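Local coordinates for putative hydrogenase expression/formation protein hupG (PDB 2QSI) that is of unknown function but, as a thioredoxin-like member of the HupG/HyaE family, probably assists the expression or maturation of hydrogenase, at residues G103-I108 / S112-Q117; T24-I29 / M82-V87; V37-G42 / A51-V56. All coordinates share one frame; numbering follows the deposited sequence.

Contact 1 (G103-I108 / S112-Q117); sequences GVIAKI and SSYLAQ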
# COMPACT_ATOMS: atom_id res chain seq x y z
N GLY A 103 -1.22 12.85 1.79
CA GLY A 103 -1.78 14.18 1.74
C GLY A 103 -2.63 14.32 0.51
O GLY A 103 -2.50 13.55 -0.45
N VAL A 104 -3.49 15.34 0.53
CA VAL A 104 -4.31 15.70 -0.65
C VAL A 104 -4.10 17.20 -0.84
O VAL A 104 -4.28 17.99 0.11
CB VAL A 104 -5.82 15.44 -0.43
CG1 VAL A 104 -6.67 15.88 -1.67
CG2 VAL A 104 -6.05 13.96 0.00
N ILE A 105 -3.72 17.59 -2.05
CA ILE A 105 -3.54 19.00 -2.38
C ILE A 105 -4.70 19.51 -3.24
O ILE A 105 -4.70 19.34 -4.46
CB ILE A 105 -2.22 19.25 -3.12
CG1 ILE A 105 -1.05 18.64 -2.34
CG2 ILE A 105 -2.00 20.74 -3.35
CD1 ILE A 105 0.28 18.75 -3.05
N ALA A 106 -5.67 20.15 -2.59
CA ALA A 106 -6.97 20.38 -3.20
C ALA A 106 -7.09 21.79 -3.76
O ALA A 106 -6.49 22.73 -3.24
CB ALA A 106 -8.08 20.11 -2.19
N LYS A 107 -7.86 21.93 -4.83
CA LYS A 107 -8.00 23.22 -5.51
C LYS A 107 -6.70 23.63 -6.18
O LYS A 107 -5.66 23.01 -5.98
CB LYS A 107 -8.45 24.30 -4.52
CG LYS A 107 -9.76 23.98 -3.81
CD LYS A 107 -10.45 25.25 -3.33
CE LYS A 107 -10.00 25.63 -1.93
NZ LYS A 107 -10.82 26.74 -1.37
N ILE A 108 -6.76 24.69 -6.98
CA ILE A 108 -5.64 25.08 -7.83
C ILE A 108 -4.66 25.97 -7.08
O ILE A 108 -5.03 27.03 -6.57
CB ILE A 108 -6.12 25.81 -9.09
CG1 ILE A 108 -4.95 26.05 -10.05
CG2 ILE A 108 -6.79 27.13 -8.72
CD1 ILE A 108 -4.18 24.79 -10.39
N SER A 112 5.12 26.88 -6.69
CA SER A 112 5.95 26.83 -5.48
C SER A 112 5.29 26.03 -4.34
O SER A 112 5.98 25.28 -3.61
CB SER A 112 6.32 28.24 -4.99
OG SER A 112 5.16 28.98 -4.64
N SER A 113 3.98 26.25 -4.17
CA SER A 113 3.18 25.54 -3.18
C SER A 113 3.12 24.03 -3.47
O SER A 113 3.26 23.20 -2.55
CB SER A 113 1.77 26.15 -3.12
OG SER A 113 0.96 25.47 -2.18
N TYR A 114 2.92 23.67 -4.75
CA TYR A 114 2.94 22.22 -5.10
C TYR A 114 4.28 21.60 -4.71
O TYR A 114 4.33 20.55 -4.07
CB TYR A 114 2.66 21.98 -6.58
CG TYR A 114 1.20 22.11 -6.93
CD1 TYR A 114 0.26 21.21 -6.40
CD2 TYR A 114 0.75 23.14 -7.73
CE1 TYR A 114 -1.10 21.33 -6.70
CE2 TYR A 114 -0.59 23.29 -8.01
CZ TYR A 114 -1.52 22.39 -7.49
OH TYR A 114 -2.86 22.53 -7.79
N LEU A 115 5.36 22.26 -5.10
CA LEU A 115 6.71 21.73 -4.83
C LEU A 115 6.98 21.63 -3.33
O LEU A 115 7.52 20.62 -2.86
CB LEU A 115 7.78 22.59 -5.49
CG LEU A 115 7.80 22.64 -7.03
CD1 LEU A 115 8.85 23.64 -7.47
CD2 LEU A 115 7.99 21.27 -7.71
N ALA A 116 6.58 22.66 -2.56
CA ALA A 116 6.78 22.63 -1.10
C ALA A 116 5.99 21.49 -0.44
O ALA A 116 6.52 20.77 0.42
CB ALA A 116 6.40 23.99 -0.46
N GLN A 117 4.74 21.30 -0.86
CA GLN A 117 3.89 20.27 -0.26
C GLN A 117 4.37 18.89 -0.62
O GLN A 117 4.53 18.01 0.25
CB GLN A 117 2.42 20.48 -0.53
CG GLN A 117 1.85 21.75 0.11
CD GLN A 117 0.38 21.93 -0.18
OE1 GLN A 117 -0.46 21.17 0.31
NE2 GLN A 117 0.05 22.96 -0.95
O HOH W 1 -4.55 20.85 -6.48
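Ile105 and Tyr114 meet where the last strand of this thioredoxin-like chain turns into the C-terminal helix, forming a beta-alpha unit closed by a short loop. The apolar part is carried by Ile105, whose CB points at the helix. Its CG2 approaches the Tyr114 ring obliquely, 3.5 Å from CE1. With CG1 set beside the backbone N (chi1 -52°), the other branch is carried to the next turn, where Ile105 CD1 rests 3.7 Å from Gln117 CB. A beta-branched residue suits the place because its two arms serve two helix residues one turn apart. Gln117 is extended beyond CG, which brings its amide obliquely across the isoleucine; OE1 lies 3.7 Å from Ile105 CG1. Ile118 and Met121, further along the helix, also touch Ile105.

The polar part runs through one ordered water, which takes the proton of Tyr114 OH at 2.7 Å, in the ring plane, and donates to the carbonyl oxygens of Ile105 and Lys107. The same hydroxyl also bonds to Gln109 N, so tyrosine fastens the turn as well as filling space. Residues 103-106 pair with an antiparallel strand of the second subunit, and Tyr114 packs on Leu53 of that subunit, consistent with a C-terminal strand and helix exchanged between subunits. At the outer end Ile108 CD1 stands 3.7 Å from Tyr114 OH.

Contact 2 (T24-I29 / M82-V87); sequences TVDDFI and MARFGV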
# COMPACT_ATOMS: atom_id res chain seq x y z
N THR A 24 -11.97 -10.73 0.75
CA THR A 24 -11.93 -9.94 2.00
C THR A 24 -10.56 -9.37 2.38
O THR A 24 -10.49 -8.51 3.26
CB THR A 24 -12.44 -10.76 3.21
OG1 THR A 24 -11.52 -11.82 3.52
CG2 THR A 24 -13.81 -11.33 2.92
N VAL A 25 -9.48 -9.81 1.74
CA VAL A 25 -8.14 -9.32 2.13
C VAL A 25 -7.90 -7.82 1.84
O VAL A 25 -7.29 -7.12 2.66
CB VAL A 25 -6.99 -10.18 1.49
CG1 VAL A 25 -6.97 -10.00 -0.03
CG2 VAL A 25 -5.64 -9.83 2.11
N ASP A 26 -8.38 -7.30 0.70
CA ASP A 26 -8.08 -5.89 0.34
C ASP A 26 -8.48 -4.95 1.45
O ASP A 26 -7.66 -4.13 1.91
CB ASP A 26 -8.78 -5.45 -0.95
CG ASP A 26 -8.22 -6.12 -2.18
OD1 ASP A 26 -7.09 -6.63 -2.17
OD2 ASP A 26 -8.93 -6.18 -3.16
N ASP A 27 -9.74 -5.03 1.86
CA ASP A 27 -10.23 -4.14 2.91
C ASP A 27 -9.55 -4.45 4.26
O ASP A 27 -9.28 -3.53 5.04
CB ASP A 27 -11.77 -4.18 3.04
CG ASP A 27 -12.51 -3.77 1.76
OD1 ASP A 27 -11.98 -3.01 0.91
OD2 ASP A 27 -13.66 -4.21 1.60
N PHE A 28 -9.24 -5.73 4.53
CA PHE A 28 -8.54 -6.06 5.78
C PHE A 28 -7.24 -5.26 5.91
O PHE A 28 -6.96 -4.67 6.94
CB PHE A 28 -8.21 -7.57 5.86
CG PHE A 28 -7.55 -7.94 7.13
CD1 PHE A 28 -8.28 -8.00 8.30
CD2 PHE A 28 -6.18 -8.18 7.19
CE1 PHE A 28 -7.65 -8.30 9.52
CE2 PHE A 28 -5.55 -8.46 8.41
CZ PHE A 28 -6.29 -8.51 9.56
N ILE A 29 -6.46 -5.25 4.84
CA ILE A 29 -5.16 -4.62 4.85
C ILE A 29 -5.33 -3.13 4.88
O ILE A 29 -4.72 -2.44 5.70
CB ILE A 29 -4.32 -4.99 3.61
CG1 ILE A 29 -4.05 -6.47 3.61
CG2 ILE A 29 -2.98 -4.22 3.60
CD1 ILE A 29 -3.21 -6.97 2.45
N MSE A 82 -0.17 -15.40 -3.08
CA MSE A 82 1.26 -15.64 -3.09
C MSE A 82 1.87 -14.85 -4.25
O MSE A 82 2.90 -14.22 -4.11
CB MSE A 82 1.56 -17.13 -3.24
CG MSE A 82 1.27 -17.94 -2.02
SE MSE A 82 1.46 -19.82 -2.38
CE MSE A 82 3.41 -19.94 -2.41
N ALA A 83 1.20 -14.91 -5.40
CA ALA A 83 1.58 -14.18 -6.61
C ALA A 83 1.55 -12.69 -6.36
O ALA A 83 2.48 -11.97 -6.68
CB ALA A 83 0.64 -14.56 -7.75
N ARG A 84 0.47 -12.21 -5.76
CA ARG A 84 0.34 -10.78 -5.53
C ARG A 84 1.39 -10.25 -4.57
O ARG A 84 1.94 -9.18 -4.79
CB ARG A 84 -1.02 -10.50 -4.95
CG ARG A 84 -1.21 -9.08 -4.50
CD ARG A 84 -2.60 -8.92 -4.08
NE ARG A 84 -2.78 -7.74 -3.27
CZ ARG A 84 -3.95 -7.39 -2.76
NH1 ARG A 84 -5.03 -8.13 -3.00
NH2 ARG A 84 -4.04 -6.33 -1.98
N PHE A 85 1.64 -10.97 -3.48
CA PHE A 85 2.45 -10.45 -2.42
C PHE A 85 3.92 -10.85 -2.51
O PHE A 85 4.70 -10.42 -1.71
CB PHE A 85 1.83 -10.78 -1.06
CG PHE A 85 0.55 -10.04 -0.78
CD1 PHE A 85 0.57 -8.66 -0.62
CD2 PHE A 85 -0.66 -10.71 -0.66
CE1 PHE A 85 -0.61 -7.96 -0.38
CE2 PHE A 85 -1.83 -10.04 -0.41
CZ PHE A 85 -1.81 -8.65 -0.30
N GLY A 86 4.29 -11.67 -3.49
CA GLY A 86 5.67 -12.11 -3.69
C GLY A 86 6.14 -13.27 -2.82
O GLY A 86 7.26 -13.28 -2.36
N VAL A 87 5.24 -14.20 -2.53
CA VAL A 87 5.53 -15.36 -1.68
C VAL A 87 5.81 -16.53 -2.61
O VAL A 87 5.00 -16.84 -3.47
CB VAL A 87 4.34 -15.69 -0.75
CG1 VAL A 87 4.68 -16.87 0.18
CG2 VAL A 87 3.95 -14.45 0.09
O HOH W 2 -5.35 -4.10 -0.13
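Asp26 OD1 is gripped by both terminal nitrogens of Arg84. The stronger bond of this salt bridge comes from Arg84 NH1 at 2.7 Å, meeting Asp26 OD1 nearly end-on to its C-O bond; the N-H...O angle is 151°. The second, from Arg84 NH2 to Asp26 OD1 at 3.1 Å, is weak. The oxygen sits at the guanidinium edge, close to its plane, but the carboxylate is turned 48° from that plane, which goes with a fork onto one oxygen instead of a paired, two-oxygen bridge. Water 2, at the same edge, accepts a weak bond from Arg84 NH2 and donates to Asp26 O. NH2 has a second charged partner, Glu99 of the second subunit, so arginine answers two acids and probably stabilises both as anions.

Arg84 spans the gap because its chain is extended from CG to NE, with CG anti to the backbone N (chi1 173°). Along the way it lies over its neighbour Phe85: Arg84 CG is above the ring centre, and Phe85 CZ is 3.1 Å from the guanidinium plane, offset toward its rim. Helices 25-30 and 78-85 cover the same face of the thioredoxin-like sheet, and below the salt bridge their contact becomes apolar. Ile29 CD1 meets the far end of the Phe85 ring, 3.5 Å from CZ, the two side chains approaching from opposite sides. Phe85 also packs on Leu38 and Val96 of the sheet, and Ile29 on Pro98, places suited to large hydrophobic residues. Val25 CG1 adds a looser touch, 4.0 Å from Arg84 NH1. Just after helix 78-85, Gly86 leaves helical geometry with a positive phi suited to glycine, and Val87 N bonds back to Met82 O at 2.8 Å; Met82 also lines the dithiothreitol pocket.

Contact 3 (V37-G42 / A51-V56); sequences VLFFRG and ADLAVV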
# COMPACT_ATOMS: atom_id res chain seq x y z
N VAL A 37 0.62 -8.94 8.87
CA VAL A 37 1.35 -10.18 8.69
C VAL A 37 0.36 -11.22 8.12
O VAL A 37 -0.59 -11.66 8.81
CB VAL A 37 1.96 -10.66 9.99
CG1 VAL A 37 2.82 -11.93 9.75
CG2 VAL A 37 2.83 -9.55 10.61
N LEU A 38 0.57 -11.59 6.86
CA LEU A 38 -0.25 -12.60 6.23
C LEU A 38 0.45 -13.92 6.35
O LEU A 38 1.62 -14.03 5.96
CB LEU A 38 -0.47 -12.32 4.74
CG LEU A 38 -1.23 -11.06 4.37
CD1 LEU A 38 -1.26 -10.95 2.82
CD2 LEU A 38 -2.58 -11.03 5.04
N PHE A 39 -0.27 -14.89 6.90
CA PHE A 39 0.18 -16.25 7.14
C PHE A 39 -0.32 -17.17 6.05
O PHE A 39 -1.53 -17.42 5.94
CB PHE A 39 -0.32 -16.72 8.52
CG PHE A 39 -0.07 -18.16 8.82
CD1 PHE A 39 1.10 -18.78 8.46
CD2 PHE A 39 -1.01 -18.88 9.56
CE1 PHE A 39 1.32 -20.14 8.80
CE2 PHE A 39 -0.81 -20.17 9.88
CZ PHE A 39 0.36 -20.81 9.49
N PHE A 40 0.64 -17.68 5.27
CA PHE A 40 0.40 -18.76 4.29
C PHE A 40 0.80 -20.09 4.91
O PHE A 40 1.99 -20.35 5.22
CB PHE A 40 1.22 -18.50 3.03
CG PHE A 40 0.79 -17.26 2.28
CD1 PHE A 40 -0.09 -17.35 1.19
CD2 PHE A 40 1.23 -15.99 2.67
CE1 PHE A 40 -0.46 -16.21 0.48
CE2 PHE A 40 0.80 -14.84 2.00
CZ PHE A 40 -0.06 -14.95 0.92
N ARG A 41 -0.22 -20.90 5.16
CA ARG A 41 -0.09 -22.13 5.92
C ARG A 41 0.24 -23.30 5.01
O ARG A 41 1.37 -23.76 4.99
CB ARG A 41 -1.40 -22.40 6.72
CG ARG A 41 -1.32 -23.68 7.55
CD ARG A 41 -2.67 -24.11 8.09
NE ARG A 41 -3.21 -23.25 9.14
CZ ARG A 41 -2.99 -23.37 10.46
NH1 ARG A 41 -2.24 -24.35 10.94
NH2 ARG A 41 -3.58 -22.52 11.27
N GLY A 42 -0.75 -23.74 4.23
CA GLY A 42 -0.60 -24.93 3.43
C GLY A 42 -1.27 -26.18 3.98
O GLY A 42 -1.61 -26.28 5.16
N ALA A 51 1.66 -25.67 11.16
CA ALA A 51 0.96 -25.52 12.45
C ALA A 51 1.87 -24.93 13.55
O ALA A 51 1.40 -24.24 14.46
CB ALA A 51 0.36 -26.87 12.91
N ASP A 52 3.16 -25.21 13.48
CA ASP A 52 4.10 -24.65 14.44
C ASP A 52 4.22 -23.14 14.30
O ASP A 52 4.33 -22.40 15.32
CB ASP A 52 5.47 -25.30 14.31
CG ASP A 52 5.45 -26.79 14.64
OD1 ASP A 52 4.64 -27.23 15.49
OD2 ASP A 52 6.27 -27.52 14.06
N LEU A 53 4.18 -22.68 13.05
CA LEU A 53 4.21 -21.24 12.73
C LEU A 53 2.92 -20.60 13.18
O LEU A 53 2.92 -19.49 13.71
CB LEU A 53 4.40 -21.03 11.21
CG LEU A 53 4.34 -19.58 10.70
CD1 LEU A 53 5.14 -18.64 11.61
CD2 LEU A 53 4.84 -19.49 9.29
N ALA A 54 1.80 -21.31 12.98
CA ALA A 54 0.49 -20.84 13.46
C ALA A 54 0.43 -20.57 14.98
O ALA A 54 -0.20 -19.59 15.44
CB ALA A 54 -0.60 -21.86 13.07
N VAL A 55 1.03 -21.46 15.75
CA VAL A 55 1.03 -21.32 17.21
C VAL A 55 1.89 -20.15 17.62
O VAL A 55 1.51 -19.41 18.53
CB VAL A 55 1.44 -22.63 17.99
CG1 VAL A 55 0.56 -23.80 17.60
CG2 VAL A 55 2.87 -22.98 17.78
N VAL A 56 3.00 -19.91 16.94
CA VAL A 56 3.84 -18.76 17.29
C VAL A 56 3.41 -17.41 16.74
O VAL A 56 3.80 -16.37 17.26
CB VAL A 56 5.36 -18.99 17.00
CG1 VAL A 56 5.83 -20.24 17.77
CG2 VAL A 56 5.70 -19.06 15.53
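Arg41, just past the end of strand 35-40, and Ala51, near the start of helix 50-62, bring the two backbones closest, their CA atoms 7.4 Å apart. Strand and helix are the first two elements of a beta-alpha-beta unit of the thioredoxin-like fold. Gly42, which follows the strand, lines the dithiothreitol pocket. The CB of Phe39 is directed at the helix. A chi1 of 173° swings the ring away from the backbone N, and two neighbouring helix residues meet the same side of it: CE1 lies 3.6 Å from Leu53 CG, while CE2 lies 3.6 Å from Ala54 CB, each partner approaching at a slant. Leu53 runs antiparallel alongside, its CD2 also 3.6 Å from Phe39 CE1. An alanine in place of this phenylalanine is likely to open a gap between sheet and helix, leaving Leu53 and Ala54 without the ring they lean on.

Alanine suits position 54 because a methyl is small enough to admit both this ring and an arginine. The Arg41 chain bends at chi3 (-70°), bringing one guanidinium face to Phe39 CE2, while its NE forms a salt bridge with Glu72. Beyond the ring, Arg41 NH2 comes to 3.5 Å from Ala54 CB.

Contact 2 is the buried one, its centre about 7 Å from that of the chain, whereas contacts 1 and 3 are partly buried and lie on opposite sides of the chain's centre, their centres about 43 Å apart. Contact 3 is nested in the loop that contact 2 closes, and the two touch directly where Met82 packs on Phe40. Strand 35-40 turns alternate side chains to helix 78-85 and to helix 50-62. Contact 1, about 16 Å from contact 2 at the nearest atoms, belongs to the outlying C-terminal arm. Water-mediated bonding marks its turn, a salt bridge joins the helices of contact 2, and contact 3 has no hydrogen bond between its segments. All three reach the second subunit.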